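Local coordinates for protein ribulose-1,5-bisphosphate carboxylase/oxygenase large subunit (Rhodopseudomonas palustris, PDB 3QFW) that belongs to the RuBisCO-like proteins and probably binds magnesium, although the reaction it catalyses is uncertain, at residues V229-V234 / V251-A256; A278-F283 / I315-G320; I163-G168 / T199-N204; G113-G118 / L272-G277. All blocks are in the same frame, centred on the assembly; numbering follows the deposited sequence.

Interaction 1 of 4, residues V229-V234 / V251-A256; sequences VAPMIV and VVAHPA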
loop_
_atom_site.group_PDB
_atom_site.type_symbol
_atom_site.label_atom_id
_atom_site.label_comp_id
_atom_site.label_asym_id
_atom_site.label_seq_id
_atom_site.Cartn_x
_atom_site.Cartn_y
_atom_site.Cartn_z
ATOM N N VAL B 229 -6.176 8.884 -9.267
ATOM C CA VAL B 229 -4.995 8.347 -8.584
ATOM C C VAL B 229 -5.431 7.261 -7.626
ATOM O O VAL B 229 -6.436 7.414 -6.938
ATOM C CB VAL B 229 -4.278 9.426 -7.755
ATOM C CG1 VAL B 229 -2.892 8.932 -7.306
ATOM C CG2 VAL B 229 -4.153 10.728 -8.542
ATOM N N ALA B 230 -4.671 6.172 -7.569
ATOM C CA ALA B 230 -4.894 5.135 -6.563
ATOM C C ALA B 230 -3.894 5.316 -5.427
ATOM O O ALA B 230 -2.735 4.905 -5.555
ATOM C CB ALA B 230 -4.750 3.766 -7.188
ATOM N N PRO B 231 -4.328 5.940 -4.318
ATOM C CA PRO B 231 -3.388 6.308 -3.250
ATOM C C PRO B 231 -2.620 5.109 -2.701
ATOM O O PRO B 231 -1.442 5.247 -2.353
ATOM C CB PRO B 231 -4.293 6.929 -2.169
ATOM C CG PRO B 231 -5.523 7.426 -2.949
ATOM C CD PRO B 231 -5.707 6.407 -4.041
ATOM N N MET B 232 -3.257 3.943 -2.648
ATOM C CA MET B 232 -2.621 2.793 -2.018
ATOM C C MET B 232 -1.612 2.134 -2.950
ATOM O O MET B 232 -0.772 1.349 -2.514
ATOM C CB MET B 232 -3.662 1.810 -1.466
ATOM C CG MET B 232 -4.636 2.459 -0.438
ATOM S SD MET B 232 -3.848 3.142 1.050
ATOM C CE MET B 232 -2.704 4.299 0.363
ATOM N N ILE B 233 -1.686 2.478 -4.230
ATOM C CA ILE B 233 -0.650 2.075 -5.169
ATOM C C ILE B 233 0.568 2.979 -5.059
ATOM O O ILE B 233 1.687 2.501 -4.873
ATOM C CB ILE B 233 -1.143 2.098 -6.614
ATOM C CG1 ILE B 233 -2.193 1.017 -6.818
ATOM C CG2 ILE B 233 0.037 1.868 -7.583
ATOM C CD1 ILE B 233 -2.805 1.035 -8.179
ATOM N N VAL B 234 0.337 4.286 -5.137
ATOM C CA VAL B 234 1.416 5.245 -5.324
ATOM C C VAL B 234 2.003 5.737 -4.009
ATOM O O VAL B 234 3.001 6.457 -3.996
ATOM C CB VAL B 234 0.937 6.440 -6.136
ATOM C CG1 VAL B 234 0.264 5.951 -7.422
ATOM C CG2 VAL B 234 -0.049 7.267 -5.310
ATOM N N VAL B 251 -9.538 15.974 -8.064
ATOM C CA VAL B 251 -8.733 14.783 -7.762
ATOM C C VAL B 251 -9.637 13.620 -7.391
ATOM O O VAL B 251 -10.295 13.641 -6.348
ATOM C CB VAL B 251 -7.749 15.031 -6.624
ATOM C CG1 VAL B 251 -6.992 13.711 -6.265
ATOM C CG2 VAL B 251 -6.776 16.134 -7.010
ATOM N N VAL B 252 -9.671 12.611 -8.250
ATOM C CA VAL B 252 -10.540 11.458 -8.046
ATOM C C VAL B 252 -9.683 10.308 -7.525
ATOM O O VAL B 252 -8.726 9.898 -8.181
ATOM C CB VAL B 252 -11.201 11.009 -9.360
ATOM C CG1 VAL B 252 -12.173 9.867 -9.101
ATOM C CG2 VAL B 252 -11.909 12.186 -10.062
ATOM N N ALA B 253 -10.027 9.780 -6.358
ATOM C CA ALA B 253 -9.274 8.664 -5.807
ATOM C C ALA B 253 -9.889 7.327 -6.221
ATOM O O ALA B 253 -11.110 7.205 -6.331
ATOM C CB ALA B 253 -9.180 8.776 -4.293
ATOM N N HIS B 254 -9.024 6.344 -6.477
ATOM C CA HIS B 254 -9.426 4.979 -6.809
ATOM C C HIS B 254 -8.915 4.015 -5.730
ATOM O O HIS B 254 -7.833 4.215 -5.173
ATOM C CB HIS B 254 -8.839 4.565 -8.162
ATOM C CG HIS B 254 -9.352 3.249 -8.662
ATOM N ND1 HIS B 254 -8.745 2.049 -8.361
ATOM C CD2 HIS B 254 -10.427 2.945 -9.432
ATOM C CE1 HIS B 254 -9.420 1.062 -8.923
ATOM N NE2 HIS B 254 -10.443 1.580 -9.587
ATOM N N PRO B 255 -9.681 2.955 -5.445
ATOM C CA PRO B 255 -9.329 2.114 -4.297
ATOM C C PRO B 255 -8.386 0.932 -4.595
ATOM O O PRO B 255 -8.277 0.044 -3.755
ATOM C CB PRO B 255 -10.693 1.585 -3.844
ATOM C CG PRO B 255 -11.452 1.438 -5.132
ATOM C CD PRO B 255 -11.034 2.645 -5.963
ATOM N N ALA B 256 -7.734 0.905 -5.753
ATOM C CA ALA B 256 -6.828 -0.200 -6.072
ATOM C C ALA B 256 -5.851 -0.465 -4.915
ATOM O O ALA B 256 -5.218 0.459 -4.425
ATOM C CB ALA B 256 -6.064 0.095 -7.352
HETATM O O HOH W 1 -5.833 3.123 -3.631
#
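Ile233 leans on Ala256 just beyond the point where two neighbouring barrel strands end. From CB of the isoleucine outward, CG1 stands beside the backbone N (chi1 -67°) and lies 3.9 Å from Ala256 O and about as close to the CB of the same alanine. From there CD1 runs on, trans to CA, and presses against Ala256 CB at 3.5 Å, tighter than usual for two carbons. Ala230 CB meets that same methyl at 3.9 Å, so Ala256 CB rests against both.

Behind this packing the strands are joined in parallel. Val229 N donates to Val252 O, and His254 N returns a bond of 2.8 Å to Val229 O. Ala230 then takes the N-cap position of the short helix 231-234, its O accepting from both Ile233 N and Val234 N. One water fills the corner where the segments diverge: it accepts from Met232 N at 2.9 Å and donates to His254 O and Ala256 O, so the first-turn amide is bridged to the loop. Ala256 N in turn donates to His254 ND1 at 3.0 Å, which ties the imidazole to its own loop, and the ring stacks on His167.

Strand-to-helix exits of this kind form the C-terminal rim of a TIM barrel, the end where RuBisCO enzymes keep their active site. Strand 280-284 lies on the far side of strand 250-253, Phe273 of helix 265-276 packs against Pro231 and Ala253, and Asn85 of the second subunit packs against Ile233 and Ala256.

Interaction 2 of 4, residues A278-F283 / I315-G320; sequences ADATVF and IPTPAG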
loop_
_atom_site.group_PDB
_atom_site.type_symbol
_atom_site.label_atom_id
_atom_site.label_comp_id
_atom_site.label_asym_id
_atom_site.label_seq_id
_atom_site.Cartn_x
_atom_site.Cartn_y
_atom_site.Cartn_z
ATOM N N ALA B 278 -8.687 13.840 -1.589
ATOM C CA ALA B 278 -9.529 13.327 -2.655
ATOM C C ALA B 278 -10.822 14.166 -2.757
ATOM O O ALA B 278 -11.492 14.400 -1.759
ATOM C CB ALA B 278 -9.856 11.870 -2.418
ATOM N N ASP B 279 -11.163 14.616 -3.961
ATOM C CA ASP B 279 -12.413 15.352 -4.161
ATOM C C ASP B 279 -13.562 14.410 -4.472
ATOM O O ASP B 279 -14.728 14.708 -4.160
ATOM C CB ASP B 279 -12.273 16.383 -5.271
ATOM C CG ASP B 279 -11.172 17.377 -4.991
ATOM O OD1 ASP B 279 -11.307 18.152 -4.023
ATOM O OD2 ASP B 279 -10.183 17.382 -5.746
ATOM N N ALA B 280 -13.238 13.282 -5.092
ATOM C CA ALA B 280 -14.211 12.212 -5.258
ATOM C C ALA B 280 -13.532 10.907 -4.900
ATOM O O ALA B 280 -12.310 10.783 -4.989
ATOM C CB ALA B 280 -14.759 12.163 -6.679
ATOM N N THR B 281 -14.317 9.929 -4.478
ATOM C CA THR B 281 -13.718 8.673 -4.074
ATOM C C THR B 281 -14.533 7.483 -4.585
ATOM O O THR B 281 -15.728 7.336 -4.275
ATOM C CB THR B 281 -13.451 8.636 -2.542
ATOM O OG1 THR B 281 -12.770 7.429 -2.208
ATOM C CG2 THR B 281 -14.757 8.730 -1.731
ATOM N N VAL B 282 -13.874 6.663 -5.404
ATOM C CA VAL B 282 -14.503 5.519 -6.050
ATOM C C VAL B 282 -14.503 4.318 -5.100
ATOM O O VAL B 282 -13.536 4.084 -4.392
ATOM C CB VAL B 282 -13.760 5.151 -7.359
ATOM C CG1 VAL B 282 -14.361 3.906 -8.012
ATOM C CG2 VAL B 282 -13.748 6.334 -8.322
ATOM N N PHE B 283 -15.603 3.572 -5.084
ATOM C CA PHE B 283 -15.721 2.367 -4.264
ATOM C C PHE B 283 -16.788 1.464 -4.862
ATOM O O PHE B 283 -17.740 1.947 -5.507
ATOM C CB PHE B 283 -16.085 2.710 -2.815
ATOM C CG PHE B 283 -17.436 3.382 -2.663
ATOM C CD1 PHE B 283 -18.543 2.661 -2.241
ATOM C CD2 PHE B 283 -17.577 4.731 -2.920
ATOM C CE1 PHE B 283 -19.781 3.285 -2.083
ATOM C CE2 PHE B 283 -18.816 5.367 -2.773
ATOM C CZ PHE B 283 -19.913 4.637 -2.359
ATOM N N ILE B 315 -17.010 13.716 -2.868
ATOM C CA ILE B 315 -18.183 13.036 -3.436
ATOM C C ILE B 315 -17.991 11.522 -3.488
ATOM O O ILE B 315 -17.085 11.033 -4.152
ATOM C CB ILE B 315 -18.536 13.492 -4.873
ATOM C CG1 ILE B 315 -18.304 14.992 -5.067
ATOM C CG2 ILE B 315 -19.971 13.096 -5.219
ATOM C CD1 ILE B 315 -16.958 15.285 -5.716
ATOM N N PRO B 316 -18.869 10.775 -2.805
ATOM C CA PRO B 316 -18.788 9.317 -2.901
ATOM C C PRO B 316 -19.145 8.892 -4.315
ATOM O O PRO B 316 -20.134 9.373 -4.874
ATOM C CB PRO B 316 -19.855 8.822 -1.919
ATOM C CG PRO B 316 -20.365 10.046 -1.197
ATOM C CD PRO B 316 -20.042 11.232 -2.042
ATOM N N THR B 317 -18.344 8.011 -4.898
ATOM C CA THR B 317 -18.548 7.630 -6.281
ATOM C C THR B 317 -18.666 6.121 -6.429
ATOM O O THR B 317 -17.678 5.437 -6.735
ATOM C CB THR B 317 -17.409 8.172 -7.144
ATOM O OG1 THR B 317 -17.300 9.583 -6.941
ATOM C CG2 THR B 317 -17.641 7.868 -8.611
ATOM N N PRO B 318 -19.879 5.588 -6.213
ATOM C CA PRO B 318 -20.114 4.139 -6.219
ATOM C C PRO B 318 -19.972 3.566 -7.613
ATOM O O PRO B 318 -20.317 4.230 -8.593
ATOM C CB PRO B 318 -21.588 4.007 -5.788
ATOM C CG PRO B 318 -22.011 5.326 -5.351
ATOM C CD PRO B 318 -21.111 6.346 -5.940
ATOM N N ALA B 319 -19.510 2.325 -7.679
ATOM C CA ALA B 319 -19.295 1.633 -8.942
ATOM C C ALA B 319 -19.724 0.175 -8.822
ATOM O O ALA B 319 -19.605 -0.440 -7.765
ATOM C CB ALA B 319 -17.847 1.725 -9.365
ATOM N N GLY B 320 -20.244 -0.366 -9.916
ATOM C CA GLY B 320 -20.736 -1.731 -9.941
ATOM C C GLY B 320 -21.688 -1.888 -11.108
ATOM O O GLY B 320 -21.650 -1.087 -12.042
#
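Thr317 N donates to Thr281 O and Ala319 N to Phe283 O, both at 2.8 Å, within the ladder that joins two parallel strands of the TIM barrel, the ends of the beta-alpha-beta unit through helix 294-305. Ile315 O takes two donors from opposite faces of its carbonyl plane: Thr281 N at 3.0 Å and, from its own strand, Thr317 OG1 at 3.2 Å. Phe283 N bonds to Thr317 O at 3.2 Å. On the helix-facing side, Thr281 OG1 bonds to Leu269 O.

Packing on that side centres on Phe283. CG stands between the backbone N and the carbonyl carbon (chi1 63°), and the ring beyond it lies beside Pro318, pointing the same way; Pro318 CA sits over one face, 4.0 Å from the ring centroid, as a CH-pi contact. CE2 meets Pro316 CB at 3.7 Å, and Leu300 of helix 294-305 also touches the ring. An alanine in place of Phe283 would probably open a gap between the sheet and that helix and leave Pro316 and Pro318 without their aromatic partner. On the other side of the sheet, Thr317 crosses Val282, CG2 to CG2, and Val282 CG1 stands 4.3 Å from Ala319 CB.

Interaction 3 of 4, residues I163-G168 / T199-N204; sequences IKDDHG and TLYAPN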
loop_
_atom_site.group_PDB
_atom_site.type_symbol
_atom_site.label_atom_id
_atom_site.label_comp_id
_atom_site.label_asym_id
_atom_site.label_seq_id
_atom_site.Cartn_x
_atom_site.Cartn_y
_atom_site.Cartn_z
ATOM N N ILE B 163 -15.529 11.602 -16.933
ATOM C CA ILE B 163 -14.980 10.475 -17.653
ATOM C C ILE B 163 -13.611 10.187 -17.062
ATOM O O ILE B 163 -12.749 11.062 -17.002
ATOM C CB ILE B 163 -14.866 10.784 -19.145
ATOM C CG1 ILE B 163 -16.267 11.094 -19.705
ATOM C CG2 ILE B 163 -14.193 9.631 -19.885
ATOM C CD1 ILE B 163 -16.292 11.391 -21.170
ATOM N N LYS B 164 -13.440 8.962 -16.589
ATOM C CA LYS B 164 -12.192 8.560 -15.958
ATOM C C LYS B 164 -11.550 7.452 -16.772
ATOM O O LYS B 164 -12.240 6.680 -17.439
ATOM C CB LYS B 164 -12.464 8.056 -14.536
ATOM C CG LYS B 164 -13.304 6.776 -14.501
ATOM C CD LYS B 164 -13.683 6.357 -13.086
ATOM C CE LYS B 164 -12.543 5.690 -12.336
ATOM N NZ LYS B 164 -12.031 4.414 -12.969
ATOM N N ASP B 165 -10.224 7.370 -16.709
ATOM C CA ASP B 165 -9.511 6.218 -17.232
ATOM C C ASP B 165 -9.919 4.976 -16.458
ATOM O O ASP B 165 -10.241 5.038 -15.272
ATOM C CB ASP B 165 -8.005 6.396 -17.060
ATOM C CG ASP B 165 -7.360 7.148 -18.203
ATOM O OD1 ASP B 165 -8.044 7.409 -19.217
ATOM O OD2 ASP B 165 -6.155 7.467 -18.085
ATOM N N ASP B 166 -9.921 3.843 -17.140
ATOM C CA ASP B 166 -9.801 2.576 -16.447
ATOM C C ASP B 166 -8.639 2.769 -15.466
ATOM O O ASP B 166 -7.645 3.426 -15.788
ATOM C CB ASP B 166 -9.492 1.471 -17.455
ATOM C CG ASP B 166 -9.339 0.109 -16.812
ATOM O OD1 ASP B 166 -8.632 -0.011 -15.797
ATOM O OD2 ASP B 166 -9.935 -0.852 -17.325
ATOM N N HIS B 167 -8.778 2.247 -14.255
ATOM C CA HIS B 167 -7.716 2.407 -13.265
ATOM C C HIS B 167 -6.497 1.598 -13.692
ATOM O O HIS B 167 -5.394 1.799 -13.182
ATOM C CB HIS B 167 -8.170 1.918 -11.898
ATOM C CG HIS B 167 -8.052 0.441 -11.730
ATOM N ND1 HIS B 167 -6.943 -0.156 -11.162
ATOM C CD2 HIS B 167 -8.881 -0.566 -12.086
ATOM C CE1 HIS B 167 -7.104 -1.466 -11.166
ATOM N NE2 HIS B 167 -8.273 -1.741 -11.717
ATOM N N GLY B 168 -6.720 0.663 -14.608
ATOM C CA GLY B 168 -5.663 -0.169 -15.148
ATOM C C GLY B 168 -4.842 0.518 -16.215
ATOM O O GLY B 168 -3.755 0.059 -16.574
ATOM N N THR B 199 -18.320 18.446 -19.197
ATOM C CA THR B 199 -17.827 17.123 -18.838
ATOM C C THR B 199 -16.340 17.162 -18.501
ATOM O O THR B 199 -15.550 17.773 -19.227
ATOM C CB THR B 199 -18.017 16.119 -19.994
ATOM O OG1 THR B 199 -19.406 15.825 -20.169
ATOM C CG2 THR B 199 -17.258 14.816 -19.698
ATOM N N LEU B 200 -15.959 16.501 -17.408
ATOM C CA LEU B 200 -14.552 16.424 -16.989
ATOM C C LEU B 200 -13.890 15.104 -17.385
ATOM O O LEU B 200 -14.543 14.060 -17.442
ATOM C CB LEU B 200 -14.436 16.586 -15.471
ATOM C CG LEU B 200 -14.855 17.903 -14.821
ATOM C CD1 LEU B 200 -15.103 17.682 -13.342
ATOM C CD2 LEU B 200 -13.794 18.973 -15.027
ATOM N N TYR B 201 -12.587 15.154 -17.643
ATOM C CA TYR B 201 -11.799 13.939 -17.874
ATOM C C TYR B 201 -10.721 13.738 -16.807
ATOM O O TYR B 201 -9.935 14.645 -16.521
ATOM C CB TYR B 201 -11.181 13.961 -19.271
ATOM C CG TYR B 201 -10.207 12.838 -19.554
ATOM C CD1 TYR B 201 -10.541 11.510 -19.301
ATOM C CD2 TYR B 201 -8.957 13.104 -20.105
ATOM C CE1 TYR B 201 -9.630 10.477 -19.568
ATOM C CE2 TYR B 201 -8.064 12.084 -20.380
ATOM C CZ TYR B 201 -8.403 10.777 -20.116
ATOM O OH TYR B 201 -7.494 9.765 -20.402
ATOM N N ALA B 202 -10.690 12.542 -16.226
ATOM C CA ALA B 202 -9.727 12.210 -15.179
ATOM C C ALA B 202 -8.795 11.066 -15.618
ATOM O O ALA B 202 -9.120 9.896 -15.454
ATOM C CB ALA B 202 -10.460 11.838 -13.897
ATOM N N PRO B 203 -7.654 11.407 -16.227
ATOM C CA PRO B 203 -6.667 10.384 -16.605
ATOM C C PRO B 203 -5.933 9.815 -15.388
ATOM O O PRO B 203 -5.755 10.511 -14.384
ATOM C CB PRO B 203 -5.692 11.151 -17.502
ATOM C CG PRO B 203 -5.860 12.578 -17.098
ATOM C CD PRO B 203 -7.302 12.735 -16.751
ATOM N N ASN B 204 -5.518 8.555 -15.475
ATOM C CA ASN B 204 -4.869 7.909 -14.343
ATOM C C ASN B 204 -3.374 8.169 -14.330
ATOM O O ASN B 204 -2.658 7.722 -15.230
ATOM C CB ASN B 204 -5.141 6.402 -14.334
ATOM C CG ASN B 204 -4.535 5.716 -13.121
ATOM O OD1 ASN B 204 -4.880 6.037 -11.985
ATOM N ND2 ASN B 204 -3.617 4.771 -13.359
#
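Asp165 holds the 199-204 segment with both carboxylate oxygens. OD1 accepts from Tyr201 OH at 2.7 Å on its syn side, 32° out of the carboxylate plane, with carboxylate and phenol ring turned 69° apart. OD2 receives Asn204 N at 2.9 Å from above the carboxylate plane and also forms a salt bridge with Arg180. A leucine in place of Asp165 would probably leave Tyr201 OH, Asn204 N and the charge of Arg180 without their acceptor.

The strands position this group through Ile163 N to Leu200 O and Ala202 N to Ile163 O, each 2.7 Å, and Asp165 N to Ala202 O. The Ile163 and Tyr201 side chains cross at about a right angle, CG2 4.1 Å from CD1, while Pro203 CD lies over one ring face.

Lys164 points to the other side of the sheet and bends back at chi3 (-77°) and chi4, and NZ donates to Asp165 O at 3.0 Å. By its sequence motif it probably corresponds to the RuBisCO lysine that is carbamylated and helps bind magnesium; it is modelled here without the carbamate, and His167 probably stands where those enzymes have a glutamate ligand. This beta-alpha-beta unit of the barrel runs through helix 177-195, with strand 133-138 flanking 162-165 and strand 226-229 lying beyond 200-202.

Interaction 4 of 4, residues G113-G118 / L272-G277; sequences GGPRVG and LFRLFG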
loop_
_atom_site.group_PDB
_atom_site.type_symbol
_atom_site.label_atom_id
_atom_site.label_comp_id
_atom_site.label_asym_id
_atom_site.label_seq_id
_atom_site.Cartn_x
_atom_site.Cartn_y
_atom_site.Cartn_z
ATOM N N GLY B 113 -5.601 19.277 5.276
ATOM C CA GLY B 113 -6.369 20.232 4.479
ATOM C C GLY B 113 -7.543 19.716 3.658
ATOM O O GLY B 113 -8.333 20.497 3.136
ATOM N N GLY B 114 -7.666 18.401 3.532
ATOM C CA GLY B 114 -8.799 17.815 2.843
ATOM C C GLY B 114 -8.951 18.215 1.389
ATOM O O GLY B 114 -8.012 18.706 0.764
ATOM N N PRO B 115 -10.148 17.994 0.828
ATOM C CA PRO B 115 -10.353 18.233 -0.601
ATOM C C PRO B 115 -10.192 19.701 -0.951
ATOM O O PRO B 115 -10.765 20.563 -0.265
ATOM C CB PRO B 115 -11.802 17.787 -0.827
ATOM C CG PRO B 115 -12.070 16.823 0.282
ATOM C CD PRO B 115 -11.323 17.372 1.458
ATOM N N ARG B 116 -9.416 19.987 -1.995
ATOM C CA ARG B 116 -9.229 21.375 -2.420
ATOM C C ARG B 116 -10.411 21.886 -3.260
ATOM O O ARG B 116 -10.641 23.086 -3.334
ATOM C CB ARG B 116 -7.914 21.561 -3.194
ATOM C CG ARG B 116 -6.693 20.845 -2.600
ATOM C CD ARG B 116 -6.603 21.012 -1.106
ATOM N NE ARG B 116 -5.236 21.214 -0.626
ATOM C CZ ARG B 116 -4.688 20.532 0.376
ATOM N NH1 ARG B 116 -5.381 19.589 0.999
ATOM N NH2 ARG B 116 -3.452 20.799 0.764
ATOM N N VAL B 117 -11.137 20.975 -3.903
ATOM C CA VAL B 117 -12.267 21.352 -4.752
ATOM C C VAL B 117 -13.568 20.911 -4.091
ATOM O O VAL B 117 -14.509 21.698 -3.934
ATOM C CB VAL B 117 -12.167 20.714 -6.154
ATOM C CG1 VAL B 117 -13.438 21.009 -6.970
ATOM C CG2 VAL B 117 -10.921 21.200 -6.882
ATOM N N GLY B 118 -13.611 19.639 -3.710
ATOM C CA GLY B 118 -14.705 19.095 -2.938
ATOM C C GLY B 118 -16.022 18.962 -3.691
ATOM O O GLY B 118 -16.126 19.247 -4.894
ATOM N N LEU B 272 -10.080 8.981 5.322
ATOM C CA LEU B 272 -8.657 9.222 5.125
ATOM C C LEU B 272 -8.345 9.755 3.731
ATOM O O LEU B 272 -7.555 10.685 3.592
ATOM C CB LEU B 272 -7.843 7.966 5.430
ATOM C CG LEU B 272 -7.861 7.529 6.903
ATOM C CD1 LEU B 272 -6.987 6.295 7.104
ATOM C CD2 LEU B 272 -7.413 8.655 7.836
ATOM N N PHE B 273 -8.932 9.149 2.703
ATOM C CA PHE B 273 -8.739 9.640 1.337
ATOM C C PHE B 273 -9.146 11.125 1.230
ATOM O O PHE B 273 -8.398 11.945 0.684
ATOM C CB PHE B 273 -9.523 8.784 0.333
ATOM C CG PHE B 273 -8.790 7.533 -0.133
ATOM C CD1 PHE B 273 -7.664 7.052 0.543
ATOM C CD2 PHE B 273 -9.238 6.832 -1.242
ATOM C CE1 PHE B 273 -7.009 5.905 0.099
ATOM C CE2 PHE B 273 -8.575 5.697 -1.700
ATOM C CZ PHE B 273 -7.470 5.230 -1.022
ATOM N N ARG B 274 -10.323 11.452 1.770
ATOM C CA ARG B 274 -10.813 12.835 1.863
ATOM C C ARG B 274 -9.824 13.749 2.605
ATOM O O ARG B 274 -9.462 14.823 2.116
ATOM C CB ARG B 274 -12.163 12.841 2.581
ATOM C CG ARG B 274 -12.729 14.246 2.919
ATOM C CD ARG B 274 -13.961 14.119 3.792
ATOM N NE ARG B 274 -14.609 15.410 4.073
ATOM C CZ ARG B 274 -15.687 15.532 4.833
ATOM N NH1 ARG B 274 -16.229 14.445 5.372
ATOM N NH2 ARG B 274 -16.222 16.730 5.060
ATOM N N LEU B 275 -9.390 13.308 3.783
ATOM C CA LEU B 275 -8.413 14.044 4.578
ATOM C C LEU B 275 -7.182 14.394 3.735
ATOM O O LEU B 275 -6.684 15.519 3.769
ATOM C CB LEU B 275 -7.979 13.191 5.789
ATOM C CG LEU B 275 -6.942 13.768 6.755
ATOM C CD1 LEU B 275 -7.539 14.914 7.562
ATOM C CD2 LEU B 275 -6.400 12.709 7.706
ATOM N N PHE B 276 -6.688 13.410 2.986
ATOM C CA PHE B 276 -5.463 13.580 2.209
ATOM C C PHE B 276 -5.636 14.378 0.913
ATOM O O PHE B 276 -4.640 14.774 0.297
ATOM C CB PHE B 276 -4.823 12.216 1.918
ATOM C CG PHE B 276 -4.336 11.512 3.155
ATOM C CD1 PHE B 276 -3.898 12.237 4.252
ATOM C CD2 PHE B 276 -4.346 10.127 3.234
ATOM C CE1 PHE B 276 -3.452 11.589 5.404
ATOM C CE2 PHE B 276 -3.907 9.479 4.375
ATOM C CZ PHE B 276 -3.465 10.215 5.462
ATOM N N GLY B 277 -6.882 14.581 0.490
ATOM C CA GLY B 277 -7.184 15.493 -0.605
ATOM C C GLY B 277 -8.078 15.011 -1.733
ATOM O O GLY B 277 -8.211 15.697 -2.748
HETATM O O HOH W 2 -8.229 18.227 -4.052
#
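Gly113 brings its N to 4.2 Å from Leu275 O as the chain leaves helix 106-112 with positive phi. Gly114 closes in: its N donates weakly to Leu275 O at 3.1 Å, and its CA lies equally near Arg274 O in a CA-H...O contact. A side chain on Gly114 would run into Pro115 CD. Gly114 O accepts from Arg116 NH1 at 2.8 Å, in the carbonyl plane on a lone pair, and also meets Gly277 CA.

The loop packs on the C-terminal end of helix 265-276, which finishes in a Schellman motif: Gly277, at phi 131°, sends weak bonds from its N back to Phe273 O and Arg274 O. Pro115 rests on that last turn, CD 3.2 Å from Arg274 O and CG 3.7 Å from Arg274 CG. That CG is anti to the arginine's backbone N (chi1 173°), and from there the chain runs extended to NE; its guanidinium region is held by carbonyls of Asn312, Asp306, Ala303 and Leu311. Arg116 N then reaches Gly277 O through one water, 3.0 Å from the amide and 2.8 Å from the carbonyl. Val117 N and Gly118 N both donate to Asp279 OD1.

How the interactions relate
Interactions 1 and 2 share one parallel sheet, their centres 11 Å apart: Ala253 N lies 2.8 Å from Ala280 O, a probable hydrogen bond between strands 250-253 and 280-284. Interaction 3 belongs to the other arc of the barrel, about 12 Å from each, centre to centre, and meets interaction 1 where His254 CE1 lies 3.2 Å from His167 CG. That pair stands at the C-terminal mouth, where RuBisCO relatives hold magnesium, and the second subunit touches both contacts. Interaction 4 sits at the opposite end of the strands, about 19 Å centre to centre from interaction 3; Asp279 of interaction 2 joins it, and its Gly277 O lies 4.0 Å from Val251 CB of interaction 1.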